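Local coordinates for protein CT_858 (Chlamydia trachomatis, PDB 3DOR) that probably acts as a secreted serine endopeptidase that cleaves proteins, the form described being the mature, dimeric enzyme, at residues Ala351-Leu356 / Val474-Asn479; Gly404-Leu409 / His446-Val451; Ser107-Val112 / Arg178-Lys183. One frame throughout, in Å; residues are numbered along the deposited sequence.

Contact 1: Ala351-Leu356 / Val474-Asn479; sequences ALLSML and VVLKDN
Leu353, on helix 346-354, meets Leu476 and Val475 of helix 468-478 through its two methyl branches. The close part is the leucine pair: CD2 of Leu353 lies 3.8 Å from CD2 of Leu476 and 3.9 Å from CG of Leu476. Both leucines hold CG beside the backbone N (chi1 -74° at Leu353, -64° at Leu476), and the torsion at Leu476 brings its tip nearer although its CB does not point straight across. The other branch is looser, with Leu353 CD1 4.2 Å from Val475 CG1. All three residues are buried and the contact is wholly apolar. Polarity gathers at the outer end of 474-479, where Asn479 leaves the helix and turns back, its ND2 giving Val475 O a 2.7 Å bond close to its own amide plane. Here the chain is partly exposed, and Lys477 and Asp478 form salt bridges with Glu531 and Arg519. Both segments lie in the region assigned to the S41 peptidase family. Phe472 touches Leu353 from within helix 468-478, helix 316-330 packs on Leu352, Met355 and Leu356, and strand 361-368 lies against Val475.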
loop_
_atom_site.group_PDB
_atom_site.type_symbol
_atom_site.label_atom_id
_atom_site.label_comp_id
_atom_site.label_asym_id
_atom_site.label_seq_id
_atom_site.Cartn_x
_atom_site.Cartn_y
_atom_site.Cartn_z
ATOM N N ALA B 351 -22.253 8.423 6.532
ATOM C CA ALA B 351 -22.702 8.302 7.915
ATOM C C ALA B 351 -23.189 9.660 8.431
ATOM O O ALA B 351 -24.233 9.759 9.068
ATOM C CB ALA B 351 -21.565 7.793 8.788
ATOM N N LEU B 352 -22.428 10.709 8.159
ATOM C CA LEU B 352 -22.813 12.041 8.604
ATOM C C LEU B 352 -24.124 12.483 7.965
ATOM O O LEU B 352 -24.986 13.044 8.641
ATOM C CB LEU B 352 -21.699 13.043 8.298
ATOM C CG LEU B 352 -20.351 12.690 8.941
ATOM C CD1 LEU B 352 -19.446 13.927 8.900
ATOM C CD2 LEU B 352 -20.552 12.236 10.393
ATOM N N LEU B 353 -24.279 12.230 6.667
ATOM C CA LEU B 353 -25.519 12.584 5.982
ATOM C C LEU B 353 -26.708 11.829 6.595
ATOM O O LEU B 353 -27.800 12.387 6.741
ATOM C CB LEU B 353 -25.415 12.254 4.486
ATOM C CG LEU B 353 -24.543 13.213 3.656
ATOM C CD1 LEU B 353 -24.179 12.581 2.335
ATOM C CD2 LEU B 353 -25.290 14.522 3.423
ATOM N N SER B 354 -26.494 10.564 6.960
ATOM C CA SER B 354 -27.566 9.753 7.535
ATOM C C SER B 354 -28.119 10.344 8.834
ATOM O O SER B 354 -29.251 10.063 9.212
ATOM C CB SER B 354 -27.093 8.308 7.783
ATOM O OG SER B 354 -26.360 8.207 8.987
ATOM N N MET B 355 -27.342 11.184 9.506
ATOM C CA MET B 355 -27.816 11.773 10.746
ATOM C C MET B 355 -28.410 13.166 10.564
ATOM O O MET B 355 -28.863 13.793 11.531
ATOM C CB MET B 355 -26.681 11.807 11.765
ATOM C CG MET B 355 -26.207 10.411 12.173
ATOM S SD MET B 355 -24.900 10.433 13.421
ATOM C CE MET B 355 -23.486 10.063 12.463
ATOM N N LEU B 356 -28.433 13.641 9.322
ATOM C CA LEU B 356 -28.965 14.968 9.047
ATOM C C LEU B 356 -30.260 14.941 8.261
ATOM O O LEU B 356 -30.615 15.921 7.605
ATOM C CB LEU B 356 -27.936 15.784 8.288
ATOM C CG LEU B 356 -26.614 15.991 9.026
ATOM C CD1 LEU B 356 -25.587 16.578 8.065
ATOM C CD2 LEU B 356 -26.840 16.899 10.222
ATOM N N VAL B 474 -23.918 18.746 -2.558
ATOM C CA VAL B 474 -24.680 18.336 -3.732
ATOM C C VAL B 474 -25.834 17.402 -3.356
ATOM O O VAL B 474 -26.938 17.520 -3.896
ATOM C CB VAL B 474 -23.762 17.684 -4.833
ATOM C CG1 VAL B 474 -23.597 16.179 -4.616
ATOM C CG2 VAL B 474 -24.347 17.970 -6.204
ATOM N N VAL B 475 -25.592 16.497 -2.412
ATOM C CA VAL B 475 -26.632 15.569 -1.965
ATOM C C VAL B 475 -27.746 16.339 -1.261
ATOM O O VAL B 475 -28.931 16.112 -1.513
ATOM C CB VAL B 475 -26.068 14.506 -0.982
ATOM C CG1 VAL B 475 -27.211 13.669 -0.411
ATOM C CG2 VAL B 475 -25.071 13.591 -1.708
ATOM N N LEU B 476 -27.361 17.249 -0.376
ATOM C CA LEU B 476 -28.329 18.056 0.361
ATOM C C LEU B 476 -29.078 19.038 -0.549
ATOM O O LEU B 476 -30.258 19.345 -0.317
ATOM C CB LEU B 476 -27.619 18.812 1.493
ATOM C CG LEU B 476 -27.005 17.894 2.570
ATOM C CD1 LEU B 476 -26.254 18.694 3.652
ATOM C CD2 LEU B 476 -28.123 17.079 3.187
ATOM N N LYS B 477 -28.394 19.538 -1.576
ATOM C CA LYS B 477 -29.019 20.478 -2.503
ATOM C C LYS B 477 -29.982 19.763 -3.443
ATOM O O LYS B 477 -31.144 20.149 -3.547
ATOM C CB LYS B 477 -27.959 21.208 -3.329
ATOM C CG LYS B 477 -28.500 22.376 -4.164
ATOM C CD LYS B 477 -27.341 23.202 -4.729
ATOM C CE LYS B 477 -27.796 24.573 -5.233
ATOM N NZ LYS B 477 -28.727 24.500 -6.401
ATOM N N ASP B 478 -29.503 18.713 -4.109
ATOM C CA ASP B 478 -30.332 17.975 -5.062
ATOM C C ASP B 478 -31.520 17.227 -4.449
ATOM O O ASP B 478 -32.433 16.823 -5.163
ATOM C CB ASP B 478 -29.453 17.023 -5.899
ATOM C CG ASP B 478 -28.494 17.776 -6.823
ATOM O OD1 ASP B 478 -28.542 19.024 -6.844
ATOM O OD2 ASP B 478 -27.689 17.137 -7.533
ATOM N N ASN B 479 -31.520 17.064 -3.129
ATOM C CA ASN B 479 -32.624 16.389 -2.432
ATOM C C ASN B 479 -33.444 17.439 -1.688
ATOM O O ASN B 479 -34.364 17.106 -0.932
ATOM C CB ASN B 479 -32.089 15.350 -1.428
ATOM C CG ASN B 479 -31.646 14.052 -2.096
ATOM O OD1 ASN B 479 -32.472 13.224 -2.475
ATOM N ND2 ASN B 479 -30.340 13.875 -2.246
#

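Contact 2: Gly404-Leu409 / His446-Val451; sequences GYTVDL and HPHPRV
Tyr405 and Thr406, which form the second strand of a small two-stranded antiparallel hairpin with 401-402, meet the loop His446-Val451 that leads from strand 444-445 to strand 457-461 in the S41 peptidase region. The phenol oxygen of Tyr405 receives the backbone N-H of His446 at 2.9 Å, nearly straight at 169° and near the plane of the tyrosine ring. That same oxygen sits at the edge of the His446 imidazole, 3.6 Å from CD2. With CG trans to its backbone N (chi1 -163°), Tyr405 swings a side chain that leaves the backbone pointing away back to the loop.

Beside it, Thr406 meets the CD corner of the Pro449 ring. OG1 of Thr406 is 3.2 Å from Pro449 CD, while its CG2 branch packs more loosely on the same proline ring. The His448 side chain crosses that of Thr406 at about a right angle, with CD2 3.7 Å from OG1.

In the next shell, His446 NE2 is hydrogen-bonded to Tyr414 OH, while Phe442 meets the Tyr405 ring with its plane inclined to it, and Tyr350 and Ser354 of helix 346-354 also touch the Tyr405 side chain. Pro449 CD lies over one face of the His448 imidazole, toward the rim. A water in the plane of that imidazole donates to Gly404 O and bonds His448 NE2 at 3.2 Å. The other ring nitrogen, His448 ND1, takes two backbone N-H groups, with Arg450 N and Val451 N each 3.0 Å from His448 ND1; that from Val451 is the straighter, at 172°, though it comes in tilted out of the imidazole plane.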
loop_
_atom_site.group_PDB
_atom_site.type_symbol
_atom_site.label_atom_id
_atom_site.label_comp_id
_atom_site.label_asym_id
_atom_site.label_seq_id
_atom_site.Cartn_x
_atom_site.Cartn_y
_atom_site.Cartn_z
ATOM N N GLY B 404 -19.249 4.483 10.419
ATOM C CA GLY B 404 -20.350 5.268 10.931
ATOM C C GLY B 404 -21.681 4.942 10.293
ATOM O O GLY B 404 -22.725 5.087 10.933
ATOM N N TYR B 405 -21.670 4.506 9.036
ATOM C CA TYR B 405 -22.929 4.205 8.366
ATOM C C TYR B 405 -23.537 2.899 8.862
ATOM O O TYR B 405 -22.907 1.842 8.804
ATOM C CB TYR B 405 -22.745 4.152 6.853
ATOM C CG TYR B 405 -24.051 4.256 6.103
ATOM C CD1 TYR B 405 -24.598 5.500 5.790
ATOM C CD2 TYR B 405 -24.743 3.114 5.709
ATOM C CE1 TYR B 405 -25.806 5.606 5.097
ATOM C CE2 TYR B 405 -25.959 3.205 5.013
ATOM C CZ TYR B 405 -26.481 4.455 4.712
ATOM O OH TYR B 405 -27.674 4.549 4.037
ATOM N N THR B 406 -24.774 2.986 9.339
ATOM C CA THR B 406 -25.477 1.833 9.891
ATOM C C THR B 406 -25.641 0.682 8.906
ATOM O O THR B 406 -26.140 0.876 7.797
ATOM C CB THR B 406 -26.870 2.246 10.412
ATOM O OG1 THR B 406 -26.734 3.331 11.346
ATOM C CG2 THR B 406 -27.547 1.058 11.099
ATOM N N VAL B 407 -25.220 -0.516 9.313
ATOM C CA VAL B 407 -25.332 -1.691 8.451
ATOM C C VAL B 407 -26.715 -2.331 8.550
ATOM O O VAL B 407 -27.246 -2.546 9.642
ATOM C CB VAL B 407 -24.235 -2.742 8.765
ATOM C CG1 VAL B 407 -24.543 -4.067 8.057
ATOM C CG2 VAL B 407 -22.877 -2.211 8.293
ATOM N N ASP B 408 -27.263 -2.639 7.379
ATOM C CA ASP B 408 -28.596 -3.212 7.206
ATOM C C ASP B 408 -28.578 -4.327 6.175
ATOM O O ASP B 408 -27.564 -4.575 5.542
ATOM C CB ASP B 408 -29.532 -2.124 6.665
ATOM C CG ASP B 408 -30.692 -1.880 7.557
ATOM O OD1 ASP B 408 -31.521 -1.005 7.228
ATOM O OD2 ASP B 408 -30.772 -2.571 8.593
ATOM N N LEU B 409 -29.722 -4.979 5.994
ATOM C CA LEU B 409 -29.841 -6.008 4.973
ATOM C C LEU B 409 -29.843 -5.174 3.682
ATOM O O LEU B 409 -29.313 -5.583 2.650
ATOM C CB LEU B 409 -31.176 -6.750 5.102
ATOM C CG LEU B 409 -31.217 -8.273 4.894
ATOM C CD1 LEU B 409 -32.630 -8.655 4.479
ATOM C CD2 LEU B 409 -30.216 -8.725 3.836
ATOM N N HIS B 446 -29.960 6.308 3.772
ATOM C CA HIS B 446 -31.113 6.004 4.596
ATOM C C HIS B 446 -30.857 6.644 5.939
ATOM O O HIS B 446 -29.736 6.623 6.433
ATOM C CB HIS B 446 -31.268 4.488 4.702
ATOM C CG HIS B 446 -31.526 3.844 3.379
ATOM N ND1 HIS B 446 -32.783 3.789 2.814
ATOM C CD2 HIS B 446 -30.676 3.328 2.458
ATOM C CE1 HIS B 446 -32.693 3.268 1.603
ATOM N NE2 HIS B 446 -31.425 2.982 1.363
ATOM N N PRO B 447 -31.891 7.244 6.542
ATOM C CA PRO B 447 -31.734 7.900 7.842
ATOM C C PRO B 447 -31.206 7.009 8.952
ATOM O O PRO B 447 -31.608 5.852 9.080
ATOM C CB PRO B 447 -33.131 8.456 8.131
ATOM C CG PRO B 447 -34.043 7.635 7.267
ATOM C CD PRO B 447 -33.262 7.391 6.022
ATOM N N HIS B 448 -30.281 7.559 9.734
ATOM C CA HIS B 448 -29.680 6.853 10.859
ATOM C C HIS B 448 -30.866 6.399 11.706
ATOM O O HIS B 448 -31.864 7.105 11.813
ATOM C CB HIS B 448 -28.778 7.816 11.639
ATOM C CG HIS B 448 -27.981 7.171 12.729
ATOM N ND1 HIS B 448 -28.491 6.938 13.989
ATOM C CD2 HIS B 448 -26.699 6.730 12.757
ATOM C CE1 HIS B 448 -27.556 6.384 14.745
ATOM N NE2 HIS B 448 -26.460 6.249 14.020
ATOM N N PRO B 449 -30.785 5.200 12.298
ATOM C CA PRO B 449 -31.909 4.729 13.111
ATOM C C PRO B 449 -32.179 5.513 14.400
ATOM O O PRO B 449 -33.332 5.643 14.802
ATOM C CB PRO B 449 -31.549 3.260 13.372
ATOM C CG PRO B 449 -30.041 3.303 13.436
ATOM C CD PRO B 449 -29.702 4.201 12.254
ATOM N N ARG B 450 -31.136 6.053 15.028
ATOM C CA ARG B 450 -31.294 6.783 16.288
ATOM C C ARG B 450 -31.258 8.310 16.215
ATOM O O ARG B 450 -32.077 8.978 16.853
ATOM C CB ARG B 450 -30.226 6.354 17.296
ATOM C CG ARG B 450 -30.000 4.858 17.445
ATOM C CD ARG B 450 -29.086 4.595 18.645
ATOM N NE ARG B 450 -28.243 3.412 18.484
ATOM C CZ ARG B 450 -27.443 2.929 19.434
ATOM N NH1 ARG B 450 -27.379 3.524 20.621
ATOM N NH2 ARG B 450 -26.697 1.854 19.196
ATOM N N VAL B 451 -30.304 8.874 15.477
ATOM C CA VAL B 451 -30.219 10.324 15.405
ATOM C C VAL B 451 -30.473 10.850 14.003
ATOM O O VAL B 451 -29.794 10.477 13.041
ATOM C CB VAL B 451 -28.851 10.844 15.972
ATOM C CG1 VAL B 451 -28.137 9.720 16.709
ATOM C CG2 VAL B 451 -27.984 11.419 14.882
HETATM O O HOH W 1 -23.457 5.342 13.474
#

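Contact 3: Ser107-Val112 / Arg178-Lys183; sequences SSEIRV and REVRVK
Val180, whose side chain faces the loop 107-112 from strand 177-187, meets both Ile110 and Glu109, and the contact divides into an apolar half and a half where a glutamate passes alongside a methyl. In the apolar half, Ile110 crosses Val180 at a slant. Its CG1 faces both valine methyls almost equally, 3.9 Å from Val180 CG2 and 4.0 Å from Val180 CG1, and Ile110 CD1 reaches on to 4.0 Å from Val180 CG1. Ile110 manages this with a CB that points past the strand: CG1 stands beside the backbone N (chi1 -61°), which turns the longer branch across to the valine. Val180 in turn presents both methyls, and both residues are buried.

The second contact is also van der Waals, but between a carboxylate oxygen and a methyl. Glu109 and Val180 slide past each other in opposite directions, and the carboxylate oxygen OE1 of Glu109 ends 3.8 Å from Val180 CG2, with Glu109 CB 4.1 Å from that methyl. Glu109 lies on the exposed side of Val180, Ile110 on the buried side.

Across the two segments the charged groups stay apart. Glu109 OE1 and Arg178 NE are 5.8 Å apart, too far for a salt bridge but close enough that the opposite charges may attract weakly. The loop is tied down from outside the two segments: Glu109 O is bonded by Arg172 NH1, and Arg111 N by Asp114 OD1.

Inward, Ile110 also touches Leu168, Tyr88, Phe100 and Ile103, from strands 165-171, 83-92 and 98-103. A loop joining two strands and dropping one isoleucine into the interior of a curled antiparallel sheet fits the region's assignment as a PDZ domain.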
loop_
_atom_site.group_PDB
_atom_site.type_symbol
_atom_site.label_atom_id
_atom_site.label_comp_id
_atom_site.label_asym_id
_atom_site.label_seq_id
_atom_site.Cartn_x
_atom_site.Cartn_y
_atom_site.Cartn_z
ATOM N N SER B 107 7.131 40.093 15.419
ATOM C CA SER B 107 6.630 41.432 15.134
ATOM C C SER B 107 7.299 42.172 13.990
ATOM O O SER B 107 8.310 42.841 14.199
ATOM C CB SER B 107 6.735 42.289 16.394
ATOM O OG SER B 107 8.073 42.349 16.865
ATOM N N SER B 108 6.731 42.081 12.791
ATOM C CA SER B 108 7.308 42.782 11.657
ATOM C C SER B 108 6.330 43.766 11.005
ATOM O O SER B 108 5.185 43.903 11.437
ATOM C CB SER B 108 7.837 41.787 10.626
ATOM O OG SER B 108 9.144 42.161 10.214
ATOM N N GLU B 109 6.808 44.446 9.964
ATOM C CA GLU B 109 6.058 45.465 9.226
ATOM C C GLU B 109 4.672 45.152 8.687
ATOM O O GLU B 109 3.752 45.950 8.849
ATOM C CB GLU B 109 6.900 45.979 8.063
ATOM C CG GLU B 109 8.042 46.870 8.469
ATOM C CD GLU B 109 8.714 47.505 7.271
ATOM O OE1 GLU B 109 8.001 48.134 6.456
ATOM O OE2 GLU B 109 9.950 47.375 7.145
ATOM N N ILE B 110 4.532 44.019 8.013
ATOM C CA ILE B 110 3.250 43.630 7.441
ATOM C C ILE B 110 2.184 43.404 8.511
ATOM O O ILE B 110 2.422 42.712 9.497
ATOM C CB ILE B 110 3.409 42.355 6.590
ATOM C CG1 ILE B 110 4.390 42.639 5.447
ATOM C CG2 ILE B 110 2.048 41.891 6.056
ATOM C CD1 ILE B 110 4.831 41.418 4.664
ATOM N N ARG B 111 1.018 44.016 8.320
ATOM C CA ARG B 111 -0.097 43.865 9.257
ATOM C C ARG B 111 -1.266 43.163 8.584
ATOM O O ARG B 111 -1.410 43.198 7.356
ATOM C CB ARG B 111 -0.639 45.217 9.729
ATOM C CG ARG B 111 0.316 46.167 10.413
ATOM C CD ARG B 111 -0.503 47.312 11.010
ATOM N NE ARG B 111 0.216 48.581 10.997
ATOM C CZ ARG B 111 0.129 49.482 10.022
ATOM N NH1 ARG B 111 -0.647 49.275 8.971
ATOM N NH2 ARG B 111 0.830 50.596 10.099
ATOM N N VAL B 112 -2.112 42.535 9.394
ATOM C CA VAL B 112 -3.310 41.895 8.869
ATOM C C VAL B 112 -4.102 43.069 8.307
ATOM O O VAL B 112 -4.196 44.111 8.951
ATOM C CB VAL B 112 -4.137 41.239 9.998
ATOM C CG1 VAL B 112 -5.556 40.956 9.517
ATOM C CG2 VAL B 112 -3.459 39.969 10.461
ATOM N N ARG B 178 4.071 50.436 0.973
ATOM C CA ARG B 178 5.306 50.038 1.643
ATOM C C ARG B 178 5.926 48.864 0.904
ATOM O O ARG B 178 5.216 48.016 0.369
ATOM C CB ARG B 178 5.041 49.601 3.088
ATOM C CG ARG B 178 4.444 50.657 3.987
ATOM C CD ARG B 178 5.348 51.870 4.123
ATOM N NE ARG B 178 4.807 52.797 5.113
ATOM C CZ ARG B 178 5.316 53.996 5.381
ATOM N NH1 ARG B 178 6.390 54.423 4.727
ATOM N NH2 ARG B 178 4.747 54.763 6.304
ATOM N N GLU B 179 7.249 48.814 0.864
ATOM C CA GLU B 179 7.934 47.704 0.218
ATOM C C GLU B 179 8.627 46.930 1.326
ATOM O O GLU B 179 9.553 47.430 1.953
ATOM C CB GLU B 179 8.962 48.206 -0.792
ATOM C CG GLU B 179 8.372 49.114 -1.847
ATOM C CD GLU B 179 9.034 48.937 -3.196
ATOM O OE1 GLU B 179 10.284 48.914 -3.249
ATOM O OE2 GLU B 179 8.305 48.826 -4.205
ATOM N N VAL B 180 8.165 45.711 1.577
ATOM C CA VAL B 180 8.738 44.906 2.639
ATOM C C VAL B 180 9.622 43.805 2.088
ATOM O O VAL B 180 9.154 42.877 1.426
ATOM C CB VAL B 180 7.626 44.296 3.524
ATOM C CG1 VAL B 180 8.235 43.514 4.687
ATOM C CG2 VAL B 180 6.740 45.405 4.052
ATOM N N ARG B 181 10.915 43.931 2.361
ATOM C CA ARG B 181 11.889 42.961 1.908
ATOM C C ARG B 181 11.817 41.794 2.881
ATOM O O ARG B 181 11.974 41.956 4.095
ATOM C CB ARG B 181 13.291 43.585 1.899
ATOM C CG ARG B 181 14.343 42.804 1.107
ATOM C CD ARG B 181 13.952 42.644 -0.362
ATOM N NE ARG B 181 15.035 42.088 -1.175
ATOM C CZ ARG B 181 14.907 41.707 -2.446
ATOM N NH1 ARG B 181 13.740 41.815 -3.067
ATOM N NH2 ARG B 181 15.951 41.213 -3.100
ATOM N N VAL B 182 11.555 40.615 2.333
ATOM C CA VAL B 182 11.436 39.408 3.128
ATOM C C VAL B 182 12.357 38.302 2.602
ATOM O O VAL B 182 12.760 38.320 1.439
ATOM C CB VAL B 182 9.956 38.945 3.132
ATOM C CG1 VAL B 182 9.864 37.447 3.226
ATOM C CG2 VAL B 182 9.228 39.590 4.302
ATOM N N LYS B 183 12.696 37.344 3.460
ATOM C CA LYS B 183 13.565 36.248 3.044
ATOM C C LYS B 183 12.893 34.877 3.097
ATOM O O LYS B 183 12.364 34.473 4.135
ATOM C CB LYS B 183 14.829 36.200 3.904
ATOM C CG LYS B 183 15.774 35.093 3.476
ATOM C CD LYS B 183 16.969 34.946 4.404
ATOM C CE LYS B 183 17.950 33.917 3.841
ATOM N NZ LYS B 183 19.057 33.596 4.786
#

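From the N terminus, contact 3 comes first: Ser107-Val112 and Arg178-Lys183 close a loop of 65 residues within the PDZ region, and it is complete before the other two begin. Contact 1 opens next, at Ala351-Leu356, and does not close until Val474-Asn479. Contact 2, 404-409 with 446-451, opens and closes within that interval. These two adjoin, with centres 13 Å apart: Ser354 O lies 2.8 Å from His448 N, a probable hydrogen bond, and Ala351 CB packs against Gly404. Contact 1 pairs helices 346-354 and 468-478, and contact 2, adjoining helix 346-354, pairs the 405-406 strand with the loop after 444-445. Contact 3 lies across the chain's centre, about 44 Å from contact 1 between centres.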